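Local coordinates for protein beta-glucoside phosphorylase BglX (Unidentified, PDB 5VQE) that probably catalyses phosphate-dependent cleavage of beta-glucosides as a member of glycoside hydrolase family 3 and binds a 2-fluoroglucose in its active site, at residues L128-A133 with K381-E386; P147-D152 with G224-A229; A178-C183 with V188-K193. All blocks are in the same frame, centred on the assembly; numbering follows the deposited sequence.

Contact 1: L128-A133 with K381-E386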
ATOM      1  N   LEU A 128      -3.404 -13.119   2.979  1.00 11.91           N
ATOM      2  CA  LEU A 128      -3.667 -11.712   2.684  1.00 11.24           C
ATOM      3  C   LEU A 128      -3.997 -11.516   1.211  1.00  9.21           C
ATOM      4  O   LEU A 128      -4.978 -10.852   0.863  1.00 12.82           O
ATOM      5  CB  LEU A 128      -2.461 -10.853   3.067  1.00  9.75           C
ATOM      6  CG  LEU A 128      -2.589  -9.370   2.714  1.00 10.53           C
ATOM      7  CD1 LEU A 128      -3.721  -8.735   3.505  1.00 12.54           C
ATOM      8  CD2 LEU A 128      -1.272  -8.667   2.977  1.00 17.80           C
ATOM      9  N   GLY A 129      -3.164 -12.068   0.329  1.00 10.76           N
ATOM     10  CA  GLY A 129      -3.411 -11.931  -1.095  1.00 11.02           C
ATOM     11  C   GLY A 129      -4.733 -12.543  -1.522  1.00 12.57           C
ATOM     12  O   GLY A 129      -5.451 -11.976  -2.350  1.00 11.17           O
ATOM     13  N   GLU A 130      -5.072 -13.710  -0.967  1.00 10.57           N
ATOM     14  CA  GLU A 130      -6.361 -14.322  -1.274  1.00 13.89           C
ATOM     15  C   GLU A 130      -7.518 -13.409  -0.890  1.00 10.83           C
ATOM     16  O   GLU A 130      -8.473 -13.252  -1.656  1.00 12.61           O
ATOM     17  CB  GLU A 130      -6.500 -15.678  -0.570  1.00 11.83           C
ATOM     18  CG  GLU A 130      -5.723 -16.788  -1.221  1.00 14.75           C
ATOM     19  CD  GLU A 130      -6.381 -18.153  -1.050  1.00 21.43           C
ATOM     20  OE1 GLU A 130      -7.580 -18.284  -1.360  1.00 21.26           O
ATOM     21  OE2 GLU A 130      -5.691 -19.097  -0.624  1.00 22.24           O
ATOM     22  N   VAL A 131      -7.469 -12.803   0.297  1.00 10.79           N
ATOM     23  CA  VAL A 131      -8.572 -11.929   0.697  1.00 13.54           C
ATOM     24  C   VAL A 131      -8.673 -10.748  -0.254  1.00 12.18           C
ATOM     25  O   VAL A 131      -9.763 -10.380  -0.707  1.00 11.14           O
ATOM     26  CB  VAL A 131      -8.412 -11.455   2.152  1.00 12.79           C
ATOM     27  CG1 VAL A 131      -9.541 -10.484   2.520  1.00 11.43           C
ATOM     28  CG2 VAL A 131      -8.411 -12.638   3.095  1.00 15.04           C
ATOM     29  N   CYS A 132      -7.535 -10.128  -0.565  1.00 13.04           N
ATOM     30  CA  CYS A 132      -7.555  -8.979  -1.463  1.00 11.72           C
ATOM     31  C   CYS A 132      -8.185  -9.348  -2.798  1.00 10.89           C
ATOM     32  O   CYS A 132      -9.089  -8.662  -3.289  1.00 10.29           O
ATOM     33  CB  CYS A 132      -6.140  -8.452  -1.686  1.00  9.69           C
ATOM     34  SG  CYS A 132      -5.279  -7.834  -0.218  1.00 13.69           S
ATOM     35  N   ALA A 133      -7.706 -10.426  -3.407  1.00 10.52           N
ATOM     36  CA  ALA A 133      -8.146 -10.793  -4.741  1.00  9.45           C
ATOM     37  C   ALA A 133      -9.529 -11.427  -4.717  1.00 14.14           C
ATOM     38  O   ALA A 133     -10.340 -11.192  -5.624  1.00 12.57           O
ATOM     39  CB  ALA A 133      -7.123 -11.733  -5.375  1.00 10.63           C
ATOM     40  N   LYS A 381     -12.465 -13.444   7.989  1.00 18.94           N
ATOM     41  CA  LYS A 381     -12.371 -12.922   9.348  1.00 18.90           C
ATOM     42  C   LYS A 381     -11.500 -13.820  10.212  1.00 18.06           C
ATOM     43  O   LYS A 381     -10.739 -13.335  11.058  1.00 18.02           O
ATOM     44  CB  LYS A 381     -13.767 -12.783   9.950  1.00 20.83           C
ATOM     45  CG  LYS A 381     -14.676 -11.818   9.197  1.00 22.13           C
ATOM     46  N   LYS A 382     -11.591 -15.137   9.998  1.00 18.88           N
ATOM     47  CA  LYS A 382     -10.774 -16.086  10.744  1.00 18.67           C
ATOM     48  C   LYS A 382      -9.287 -15.877  10.475  1.00 18.24           C
ATOM     49  O   LYS A 382      -8.470 -15.902  11.402  1.00 16.25           O
ATOM     50  CB  LYS A 382     -11.192 -17.510  10.376  1.00 20.07           C
ATOM     51  CG  LYS A 382     -10.371 -18.609  11.029  1.00 24.78           C
ATOM     52  CD  LYS A 382     -10.933 -19.993  10.688  1.00 28.80           C
ATOM     53  N   TRP A 383      -8.914 -15.680   9.211  1.00 15.51           N
ATOM     54  CA  TRP A 383      -7.514 -15.430   8.882  1.00 15.79           C
ATOM     55  C   TRP A 383      -7.008 -14.153   9.538  1.00 15.68           C
ATOM     56  O   TRP A 383      -5.855 -14.090   9.978  1.00 14.99           O
ATOM     57  CB  TRP A 383      -7.337 -15.343   7.365  1.00 17.59           C
ATOM     58  CG  TRP A 383      -7.365 -16.657   6.656  1.00 18.08           C
ATOM     59  CD1 TRP A 383      -7.148 -17.887   7.196  1.00 20.83           C
ATOM     60  CD2 TRP A 383      -7.623 -16.871   5.260  1.00 17.69           C
ATOM     61  NE1 TRP A 383      -7.256 -18.857   6.224  1.00 20.48           N
ATOM     62  CE2 TRP A 383      -7.547 -18.257   5.028  1.00 19.89           C
ATOM     63  CE3 TRP A 383      -7.917 -16.025   4.188  1.00 13.84           C
ATOM     64  CZ2 TRP A 383      -7.749 -18.813   3.771  1.00 21.47           C
ATOM     65  CZ3 TRP A 383      -8.114 -16.573   2.948  1.00 16.53           C
ATOM     66  CH2 TRP A 383      -8.033 -17.958   2.745  1.00 23.00           C
ATOM     67  N   ALA A 384      -7.848 -13.117   9.599  1.00 14.89           N
ATOM     68  CA  ALA A 384      -7.444 -11.885  10.270  1.00 12.87           C
ATOM     69  C   ALA A 384      -7.153 -12.132  11.743  1.00 17.31           C
ATOM     70  O   ALA A 384      -6.216 -11.550  12.308  1.00 14.17           O
ATOM     71  CB  ALA A 384      -8.528 -10.821  10.112  1.00 15.93           C
ATOM     72  N   LEU A 385      -7.951 -12.987  12.388  1.00 13.23           N
ATOM     73  CA  LEU A 385      -7.718 -13.288  13.794  1.00 14.35           C
ATOM     74  C   LEU A 385      -6.432 -14.083  13.984  1.00 17.52           C
ATOM     75  O   LEU A 385      -5.665 -13.811  14.915  1.00 18.03           O
ATOM     76  CB  LEU A 385      -8.910 -14.051  14.370  1.00 15.12           C
ATOM     77  CG  LEU A 385      -9.180 -13.804  15.855  1.00 25.58           C
ATOM     78  CD1 LEU A 385      -9.623 -12.364  16.086  1.00 23.33           C
ATOM     79  CD2 LEU A 385     -10.237 -14.766  16.381  1.00 28.99           C
ATOM     80  N   GLU A 386      -6.179 -15.070  13.117  1.00 14.47           N
ATOM     81  CA  GLU A 386      -4.944 -15.844  13.205  1.00 15.22           C
ATOM     82  C   GLU A 386      -3.720 -14.952  13.036  1.00 16.36           C
ATOM     83  O   GLU A 386      -2.729 -15.094  13.763  1.00 15.75           O
ATOM     84  CB  GLU A 386      -4.945 -16.944  12.146  1.00 17.63           C
ATOM     85  CG  GLU A 386      -6.056 -17.960  12.313  1.00 23.27           C
ATOM     86  CD  GLU A 386      -6.092 -18.969  11.183  1.00 25.48           C
ATOM     87  OE1 GLU A 386      -5.327 -18.810  10.202  1.00 28.16           O
ATOM     88  OE2 GLU A 386      -6.891 -19.918  11.276  1.00 26.64           O
TER
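Trp383 and Val131 meet because each first torsion turns a carbon group into the gap between their helices. With chi1 at -76°, CG of Trp383 lies beside its own backbone N, and the indole extends toward segment 128-133 with its six-membered ring leading. In Val131 (chi1 177°) CG1 is anti to the backbone N, which puts CG2 beside that nitrogen and against the tryptophan. Val131 CG2 reaches the indole at its edge, within the ring plane, 3.6 Å from Trp383 CE3. One residue earlier, Glu130 passes the neighbouring part of the same ring: its CB is 4.0 Å from Trp383 CZ3, and farther out its OE1 is 4.1 Å from Trp383 CH2. The carboxylate and indole planes are 65° apart, so the two flat groups do not stack. The glutamate has its polar partners in other residues, as OE1 forms a salt bridge with Lys185 and accepts a hydrogen bond from Trp186 NE1. No hydrogen bond joins the two segments, and van der Waals contact carries the junction. His127 stacks on Trp383, adding another residue of helix 122-138 to the indole's surroundings. Helix 122-138 thus packs on two neighbours by different faces, with Trp383 of helix 378-391 meeting Glu130 and Val131 while Leu128, Cys132 and Ala133 pack on Tyr179 and Cys183 of helix 169-184.

Contact 2: P147-D152 with G224-A229; sequences PIIDID and GRIYQA
Ile149 lays its ethyl arm across one face of the Tyr227 ring, with CD1 over the ring centre and CG1 near CZ. CD1 of Ile149 is 3.6 Å from the centroid of the Tyr227 ring and only 13° off the ring normal, a well-centred CH-pi contact. Chi1 of Ile149 is 56°, which places CG1 between the backbone N and the carbonyl carbon and brings the ethyl branch over the phenol ring. Lower on the same side chain, CB of Ile149 rests 3.8 Å from CG2 of Ile226, so that one isoleucine touches two successive residues of the helix. The other branch of Ile226 runs toward Ile151, and its CD1 is 3.5 Å from Ile151 CD1, the two ethyl arms lying at a slant to each other.

At the rim of this apolar patch the phenol turns polar. A water lies 2.8 Å from Tyr227 OH and donates a hydrogen bond to Asp150 OD1, 2.6 Å away. Asp150 also bonds the backbone N of Asp198 through OD1 and His194 ND1 through OD2, and Phe195 meets the tyrosine ring edge-to-face. A leucine in place of Tyr227 would probably leave the Ile149 methyl without its aromatic face and the water bound to Asp150 without its phenol partner. The side chain of Tyr227 is about 10 Å from the bound 2-fluoroglucose. The arrangement is that of the TIM-type barrel of the family 3 N-terminal domain, where a loop following strand 143-144 packs on barrel helix 216-232 and, through Asp150, which bonds sugar-binding His194, probably provides a second-shell contact.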
ATOM      1  N   PRO A 147       2.036  -6.375  -4.704  1.00 10.11           N
ATOM      2  CA  PRO A 147       2.605  -6.011  -3.406  1.00 12.47           C
ATOM      3  C   PRO A 147       3.696  -4.954  -3.419  1.00 13.92           C
ATOM      4  O   PRO A 147       4.416  -4.743  -4.392  1.00 10.96           O
ATOM      5  CB  PRO A 147       3.197  -7.331  -2.923  1.00 12.81           C
ATOM      6  CG  PRO A 147       3.720  -7.936  -4.183  1.00 11.74           C
ATOM      7  CD  PRO A 147       2.700  -7.574  -5.254  1.00 10.51           C
ATOM      8  N   ILE A 148       3.797  -4.297  -2.276  1.00 11.20           N
ATOM      9  CA  ILE A 148       4.860  -3.342  -2.003  1.00 10.43           C
ATOM     10  C   ILE A 148       6.119  -4.114  -1.639  1.00 11.03           C
ATOM     11  O   ILE A 148       6.133  -4.872  -0.662  1.00 10.13           O
ATOM     12  CB  ILE A 148       4.451  -2.386  -0.876  1.00  9.98           C
ATOM     13  CG1 ILE A 148       3.326  -1.474  -1.379  1.00 12.00           C
ATOM     14  CG2 ILE A 148       5.641  -1.550  -0.388  1.00 10.13           C
ATOM     15  CD1 ILE A 148       2.642  -0.693  -0.302  1.00 13.71           C
ATOM     16  N   ILE A 149       7.174  -3.921  -2.426  1.00  8.70           N
ATOM     17  CA  ILE A 149       8.449  -4.577  -2.168  1.00  9.51           C
ATOM     18  C   ILE A 149       9.507  -3.522  -1.886  1.00 10.06           C
ATOM     19  O   ILE A 149      10.701  -3.746  -2.103  1.00 11.87           O
ATOM     20  CB  ILE A 149       8.855  -5.502  -3.333  1.00 11.67           C
ATOM     21  CG1 ILE A 149       8.890  -4.739  -4.661  1.00 11.75           C
ATOM     22  CG2 ILE A 149       7.907  -6.689  -3.394  1.00 10.75           C
ATOM     23  CD1 ILE A 149       9.495  -5.553  -5.802  1.00 11.95           C
ATOM     24  N   ASP A 150       9.077  -2.367  -1.381  1.00 12.90           N
ATOM     25  CA  ASP A 150      10.008  -1.431  -0.771  1.00 11.89           C
ATOM     26  C   ASP A 150      10.629  -2.052   0.472  1.00 14.77           C
ATOM     27  O   ASP A 150      10.040  -2.918   1.122  1.00 11.50           O
ATOM     28  CB  ASP A 150       9.305  -0.136  -0.375  1.00 13.08           C
ATOM     29  CG  ASP A 150       8.670   0.571  -1.551  1.00 14.52           C
ATOM     30  OD1 ASP A 150       9.246   0.515  -2.656  1.00 11.31           O
ATOM     31  OD2 ASP A 150       7.604   1.199  -1.353  1.00 13.98           O
ATOM     32  N   ILE A 151      11.830  -1.587   0.803  1.00 12.25           N
ATOM     33  CA  ILE A 151      12.557  -2.023   1.991  1.00 12.07           C
ATOM     34  C   ILE A 151      12.448  -0.908   3.016  1.00 12.64           C
ATOM     35  O   ILE A 151      12.764   0.245   2.713  1.00 12.42           O
ATOM     36  CB  ILE A 151      14.034  -2.322   1.667  1.00 11.18           C
ATOM     37  CG1 ILE A 151      14.159  -3.374   0.565  1.00 12.46           C
ATOM     38  CG2 ILE A 151      14.774  -2.771   2.918  1.00 15.46           C
ATOM     39  CD1 ILE A 151      15.571  -3.502   0.003  1.00 14.43           C
ATOM     40  N   ASP A 152      12.010  -1.241   4.233  1.00 12.21           N
ATOM     41  CA  ASP A 152      11.850  -0.237   5.289  1.00 16.20           C
ATOM     42  C   ASP A 152      13.192   0.026   5.978  1.00 17.48           C
ATOM     43  O   ASP A 152      13.361  -0.160   7.183  1.00 17.21           O
ATOM     44  CB  ASP A 152      10.789  -0.690   6.290  1.00 17.09           C
ATOM     45  CG  ASP A 152      10.258   0.448   7.150  1.00 18.53           C
ATOM     46  OD1 ASP A 152      10.325   1.617   6.715  1.00 14.28           O
ATOM     47  OD2 ASP A 152       9.747   0.168   8.263  1.00 16.64           O
ATOM     48  N   GLY A 224      17.629  -4.321  -6.276  1.00 12.22           N
ATOM     49  CA  GLY A 224      17.746  -5.076  -7.511  1.00 12.44           C
ATOM     50  C   GLY A 224      17.526  -6.565  -7.307  1.00 12.61           C
ATOM     51  O   GLY A 224      16.880  -7.225  -8.123  1.00 15.17           O
ATOM     52  N   ARG A 225      18.041  -7.108  -6.203  1.00 12.16           N
ATOM     53  CA  ARG A 225      17.823  -8.516  -5.897  1.00 13.49           C
ATOM     54  C   ARG A 225      16.342  -8.828  -5.733  1.00 12.45           C
ATOM     55  O   ARG A 225      15.864  -9.864  -6.207  1.00 10.73           O
ATOM     56  CB  ARG A 225      18.582  -8.887  -4.627  1.00 16.56           C
ATOM     57  CG  ARG A 225      18.474 -10.348  -4.231  1.00 20.30           C
ATOM     58  CD  ARG A 225      19.283 -10.612  -2.970  1.00 20.98           C
ATOM     59  NE  ARG A 225      19.057 -11.949  -2.431  1.00 22.41           N
ATOM     60  CZ  ARG A 225      19.696 -13.043  -2.842  1.00 26.11           C
ATOM     61  NH1 ARG A 225      20.601 -12.970  -3.807  1.00 24.83           N
ATOM     62  NH2 ARG A 225      19.424 -14.216  -2.293  1.00 29.60           N
ATOM     63  N   ILE A 226      15.602  -7.945  -5.062  1.00 13.43           N
ATOM     64  CA  ILE A 226      14.173  -8.169  -4.843  1.00 11.91           C
ATOM     65  C   ILE A 226      13.408  -8.071  -6.158  1.00 10.86           C
ATOM     66  O   ILE A 226      12.602  -8.949  -6.496  1.00 11.70           O
ATOM     67  CB  ILE A 226      13.631  -7.169  -3.805  1.00 11.04           C
ATOM     68  CG1 ILE A 226      14.351  -7.349  -2.468  1.00 11.52           C
ATOM     69  CG2 ILE A 226      12.127  -7.341  -3.629  1.00 10.81           C
ATOM     70  CD1 ILE A 226      14.010  -6.286  -1.459  1.00 16.93           C
ATOM     71  N   TYR A 227      13.628  -6.995  -6.912  1.00 10.27           N
ATOM     72  CA  TYR A 227      12.935  -6.861  -8.189  1.00 10.50           C
ATOM     73  C   TYR A 227      13.216  -8.054  -9.096  1.00 12.50           C
ATOM     74  O   TYR A 227      12.289  -8.621  -9.687  1.00 10.79           O
ATOM     75  CB  TYR A 227      13.311  -5.534  -8.854  1.00 11.42           C
ATOM     76  CG  TYR A 227      12.440  -4.427  -8.319  1.00 12.90           C
ATOM     77  CD1 TYR A 227      12.846  -3.650  -7.242  1.00 12.67           C
ATOM     78  CD2 TYR A 227      11.171  -4.208  -8.850  1.00 14.89           C
ATOM     79  CE1 TYR A 227      12.027  -2.669  -6.729  1.00 15.71           C
ATOM     80  CE2 TYR A 227      10.349  -3.221  -8.344  1.00 12.94           C
ATOM     81  CZ  TYR A 227      10.774  -2.466  -7.283  1.00 11.59           C
ATOM     82  OH  TYR A 227       9.948  -1.498  -6.777  1.00 12.26           O
ATOM     83  N   GLN A 228      14.477  -8.486  -9.183  1.00 10.10           N
ATOM     84  CA  GLN A 228      14.796  -9.651 -10.002  1.00 13.47           C
ATOM     85  C   GLN A 228      14.018 -10.878  -9.544  1.00 13.89           C
ATOM     86  O   GLN A 228      13.506 -11.638 -10.372  1.00 13.04           O
ATOM     87  CB  GLN A 228      16.303  -9.925  -9.981  1.00 15.07           C
ATOM     88  CG  GLN A 228      17.109  -8.954 -10.834  1.00 20.35           C
ATOM     89  CD  GLN A 228      18.599  -9.236 -10.800  1.00 27.67           C
ATOM     90  OE1 GLN A 228      19.234  -9.170  -9.746  1.00 31.95           O
ATOM     91  NE2 GLN A 228      19.161  -9.557 -11.954  1.00 28.47           N
ATOM     92  N   ALA A 229      13.887 -11.073  -8.229  1.00 15.38           N
ATOM     93  CA  ALA A 229      13.214 -12.267  -7.722  1.00 14.42           C
ATOM     94  C   ALA A 229      11.728 -12.270  -8.061  1.00 15.39           C
ATOM     95  O   ALA A 229      11.168 -13.319  -8.402  1.00 12.89           O
ATOM     96  CB  ALA A 229      13.407 -12.380  -6.210  1.00 16.12           C
TER
HETATM   97  O   HOH W   1      10.637  -1.214  -4.073  1.00 11.72           O

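Contact 3: A178-C183 with V188-K193; sequences AYCRGC and VLTTIK. With G2F (2-deoxy-2-fluoro-alpha-D-glucopyranose), chain B.
Val188 meets the end of the helix segment through its backbone: its N donates to Cys183 O over 3.4 Å, a nearly straight (166°) but weak hydrogen bond. It spans the short turn by which helix 169-184 runs into strand 191-195, a helix-to-strand connection of the family 3 TIM-barrel domain. Two residues on, Thr190 points at the helix. Its chi1 of 69° puts OG1 between the backbone N and the carbonyl carbon and leaves CG2 beside the nitrogen, where Thr190 CG2 packs 3.6 Å from Cys183 CB. On the other branch, Thr190 OG1 lies 3.5 Å from Cys180 SG, while its firm partner is Glu236 OE1. Thr191 instead bonds Thr144 O on the adjoining strand. The extended side chain of Lys193 then donates to O3 and O4 of 2-fluoroglucose, with NZ 3.0 Å from each. NZ also forms a salt bridge with Glu146 OE2 and a hydrogen bond with Tyr145 O. The chemistry is therefore divided: methyl and sulfur contacts with one weak bond seat the segment leading into strand 191-195 on helix 169-184, and Lys193 binds the sugar, consistent with recognition of adjacent glucosyl hydroxyls.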
ATOM      1  N   ALA A 178       4.407 -14.866  -1.957  1.00 14.40           N
ATOM      2  CA  ALA A 178       3.215 -15.500  -1.404  1.00 12.61           C
ATOM      3  C   ALA A 178       1.969 -14.650  -1.624  1.00 13.86           C
ATOM      4  O   ALA A 178       0.904 -15.182  -1.967  1.00 12.83           O
ATOM      5  CB  ALA A 178       3.412 -15.771   0.083  1.00 13.02           C
ATOM      6  N   TYR A 179       2.067 -13.335  -1.408  1.00 13.42           N
ATOM      7  CA  TYR A 179       0.945 -12.457  -1.717  1.00 11.95           C
ATOM      8  C   TYR A 179       0.512 -12.660  -3.162  1.00 12.04           C
ATOM      9  O   TYR A 179      -0.680 -12.819  -3.458  1.00 11.85           O
ATOM     10  CB  TYR A 179       1.322 -10.992  -1.456  1.00 11.85           C
ATOM     11  CG  TYR A 179       0.234  -9.990  -1.820  1.00 11.81           C
ATOM     12  CD1 TYR A 179       0.072  -9.561  -3.132  1.00 10.39           C
ATOM     13  CD2 TYR A 179      -0.628  -9.472  -0.854  1.00 14.02           C
ATOM     14  CE1 TYR A 179      -0.914  -8.648  -3.480  1.00 14.20           C
ATOM     15  CE2 TYR A 179      -1.629  -8.553  -1.199  1.00 13.22           C
ATOM     16  CZ  TYR A 179      -1.761  -8.151  -2.515  1.00 14.58           C
ATOM     17  OH  TYR A 179      -2.735  -7.250  -2.892  1.00 11.46           O
ATOM     18  N   CYS A 180       1.481 -12.688  -4.077  1.00 11.93           N
ATOM     19  CA  CYS A 180       1.152 -12.881  -5.484  1.00 12.70           C
ATOM     20  C   CYS A 180       0.514 -14.242  -5.722  1.00 13.56           C
ATOM     21  O   CYS A 180      -0.393 -14.371  -6.553  1.00 10.47           O
ATOM     22  CB  CYS A 180       2.399 -12.726  -6.347  1.00 11.99           C
ATOM     23  SG  CYS A 180       3.064 -11.029  -6.397  1.00 13.34           S
ATOM     24  N   ARG A 181       0.983 -15.279  -5.024  1.00 13.95           N
ATOM     25  CA  ARG A 181       0.351 -16.585  -5.184  1.00 16.37           C
ATOM     26  C   ARG A 181      -1.127 -16.512  -4.842  1.00 15.48           C
ATOM     27  O   ARG A 181      -1.967 -17.064  -5.563  1.00 13.76           O
ATOM     28  CB  ARG A 181       1.039 -17.636  -4.314  1.00 19.36           C
ATOM     29  CG  ARG A 181       2.314 -18.201  -4.906  1.00 25.15           C
ATOM     30  CD  ARG A 181       2.677 -19.552  -4.265  1.00 26.82           C
ATOM     31  NE  ARG A 181       2.840 -19.478  -2.813  1.00 29.76           N
ATOM     32  CZ  ARG A 181       3.935 -19.031  -2.200  1.00 25.80           C
ATOM     33  NH1 ARG A 181       4.970 -18.598  -2.906  1.00 28.19           N
ATOM     34  NH2 ARG A 181       3.993 -19.009  -0.877  1.00 34.22           N
ATOM     35  N   GLY A 182      -1.459 -15.832  -3.741  1.00 13.03           N
ATOM     36  CA  GLY A 182      -2.849 -15.710  -3.342  1.00 13.86           C
ATOM     37  C   GLY A 182      -3.687 -14.962  -4.359  1.00 13.99           C
ATOM     38  O   GLY A 182      -4.854 -15.292  -4.576  1.00 15.25           O
ATOM     39  N   CYS A 183      -3.105 -13.944  -5.001  1.00 11.77           N
ATOM     40  CA  CYS A 183      -3.868 -13.171  -5.974  1.00 11.15           C
ATOM     41  C   CYS A 183      -4.115 -13.965  -7.249  1.00 13.79           C
ATOM     42  O   CYS A 183      -5.211 -13.904  -7.818  1.00 12.88           O
ATOM     43  CB  CYS A 183      -3.145 -11.858  -6.313  1.00 12.62           C
ATOM     44  SG  CYS A 183      -3.044 -10.689  -4.970  1.00 16.55           S
ATOM     45  N   VAL A 188      -6.389 -12.177 -10.492  1.00 14.14           N
ATOM     46  CA  VAL A 188      -6.135 -10.752 -10.334  1.00 10.90           C
ATOM     47  C   VAL A 188      -4.658 -10.496 -10.592  1.00 11.14           C
ATOM     48  O   VAL A 188      -3.792 -11.130  -9.978  1.00 10.66           O
ATOM     49  CB  VAL A 188      -6.553 -10.266  -8.936  1.00 10.94           C
ATOM     50  CG1 VAL A 188      -6.111  -8.822  -8.700  1.00  9.33           C
ATOM     51  CG2 VAL A 188      -8.071 -10.389  -8.774  1.00 11.73           C
ATOM     52  N   LEU A 189      -4.378  -9.567 -11.495  1.00 10.99           N
ATOM     53  CA  LEU A 189      -3.012  -9.163 -11.780  1.00 11.45           C
ATOM     54  C   LEU A 189      -2.403  -8.454 -10.575  1.00 11.48           C
ATOM     55  O   LEU A 189      -3.090  -7.737  -9.838  1.00 10.14           O
ATOM     56  CB  LEU A 189      -2.985  -8.236 -12.992  1.00 10.77           C
ATOM     57  CG  LEU A 189      -3.604  -8.738 -14.298  1.00 13.44           C
ATOM     58  CD1 LEU A 189      -3.659  -7.610 -15.336  1.00 17.34           C
ATOM     59  CD2 LEU A 189      -2.836  -9.923 -14.841  1.00 13.56           C
ATOM     60  N   THR A 190      -1.098  -8.646 -10.379  1.00 10.63           N
ATOM     61  CA  THR A 190      -0.373  -7.970  -9.314  1.00 11.43           C
ATOM     62  C   THR A 190       0.598  -6.935  -9.874  1.00 12.67           C
ATOM     63  O   THR A 190       0.932  -6.932 -11.064  1.00 11.77           O
ATOM     64  CB  THR A 190       0.402  -8.963  -8.438  1.00 10.66           C
ATOM     65  OG1 THR A 190       1.486  -9.523  -9.186  1.00 12.36           O
ATOM     66  CG2 THR A 190      -0.512 -10.067  -7.922  1.00 12.74           C
ATOM     67  N   THR A 191       1.047  -6.055  -8.976  1.00  9.55           N
ATOM     68  CA  THR A 191       1.878  -4.897  -9.307  1.00  9.39           C
ATOM     69  C   THR A 191       2.963  -4.781  -8.254  1.00 11.15           C
ATOM     70  O   THR A 191       2.661  -4.453  -7.103  1.00 13.47           O
ATOM     71  CB  THR A 191       1.051  -3.611  -9.314  1.00 10.59           C
ATOM     72  OG1 THR A 191      -0.154  -3.814 -10.053  1.00 10.69           O
ATOM     73  CG2 THR A 191       1.846  -2.434  -9.921  1.00 11.51           C
ATOM     74  N   ILE A 192       4.217  -5.004  -8.625  1.00 11.07           N
ATOM     75  CA  ILE A 192       5.302  -4.727  -7.689  1.00 11.05           C
ATOM     76  C   ILE A 192       5.635  -3.241  -7.732  1.00  8.69           C
ATOM     77  O   ILE A 192       5.770  -2.650  -8.812  1.00 10.37           O
ATOM     78  CB  ILE A 192       6.532  -5.603  -7.984  1.00  9.71           C
ATOM     79  CG1 ILE A 192       6.960  -5.525  -9.458  1.00 10.79           C
ATOM     80  CG2 ILE A 192       6.252  -7.042  -7.549  1.00 10.67           C
ATOM     81  CD1 ILE A 192       8.233  -6.343  -9.767  1.00 14.26           C
ATOM     82  N   LYS A 193       5.748  -2.631  -6.549  1.00 10.45           N
ATOM     83  CA  LYS A 193       5.969  -1.197  -6.383  1.00 11.36           C
ATOM     84  C   LYS A 193       6.785  -0.996  -5.113  1.00 10.88           C
ATOM     85  O   LYS A 193       6.836  -1.885  -4.261  1.00  8.74           O
ATOM     86  CB  LYS A 193       4.631  -0.435  -6.326  1.00 10.66           C
ATOM     87  CG  LYS A 193       3.763  -0.727  -5.097  1.00  9.67           C
ATOM     88  CD  LYS A 193       2.395  -0.049  -5.213  1.00 11.20           C
ATOM     89  CE  LYS A 193       1.622  -0.087  -3.908  1.00 10.73           C
ATOM     90  NZ  LYS A 193       0.213   0.409  -4.035  1.00 11.96           N
TER
HETATM   91  C1  G2F B 601       0.841   6.249  -6.231  1.00 13.43           C
HETATM   92  C2  G2F B 601       1.235   5.459  -4.941  1.00 16.96           C
HETATM   93  C3  G2F B 601       0.931   3.951  -5.191  1.00 11.41           C
HETATM   94  C4  G2F B 601      -0.566   3.809  -5.608  1.00 13.57           C
HETATM   95  C5  G2F B 601      -0.802   4.684  -6.886  1.00 12.95           C
HETATM   96  C6  G2F B 601      -2.321   4.643  -7.321  1.00 13.96           C
HETATM   97  O3  G2F B 601       1.059   3.283  -3.963  1.00 11.73           O
HETATM   98  O4  G2F B 601      -0.769   2.473  -5.986  1.00  9.24           O
HETATM   99  O5  G2F B 601      -0.508   6.032  -6.563  1.00 12.31           O
HETATM  100  O6  G2F B 601      -3.108   4.969  -6.210  1.00 14.50           O
HETATM  101  F2  G2F B 601       2.555   5.603  -4.694  1.00 13.36           F

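The three contacts are nested along the chain: contact 3 lies inside the loop closed by contact 2, and contact 2 inside that closed by contact 1. Contacts 2 and 3 have centres 13 Å apart and share the surroundings of strand 191-195, where the backbones of Pro147 and Ile149 meet that of Lys193. Contact 3 is 14 Å, centre to centre, from contact 1, and helix 169-184 touches helix 122-138 between them. Contacts 1 and 2 have centres about 22 Å apart and do not touch. Together they run from the sugar pocket outward through the barrel to helix 378-391, which leads into strand 393-397 of the mixed sheet beyond the barrel.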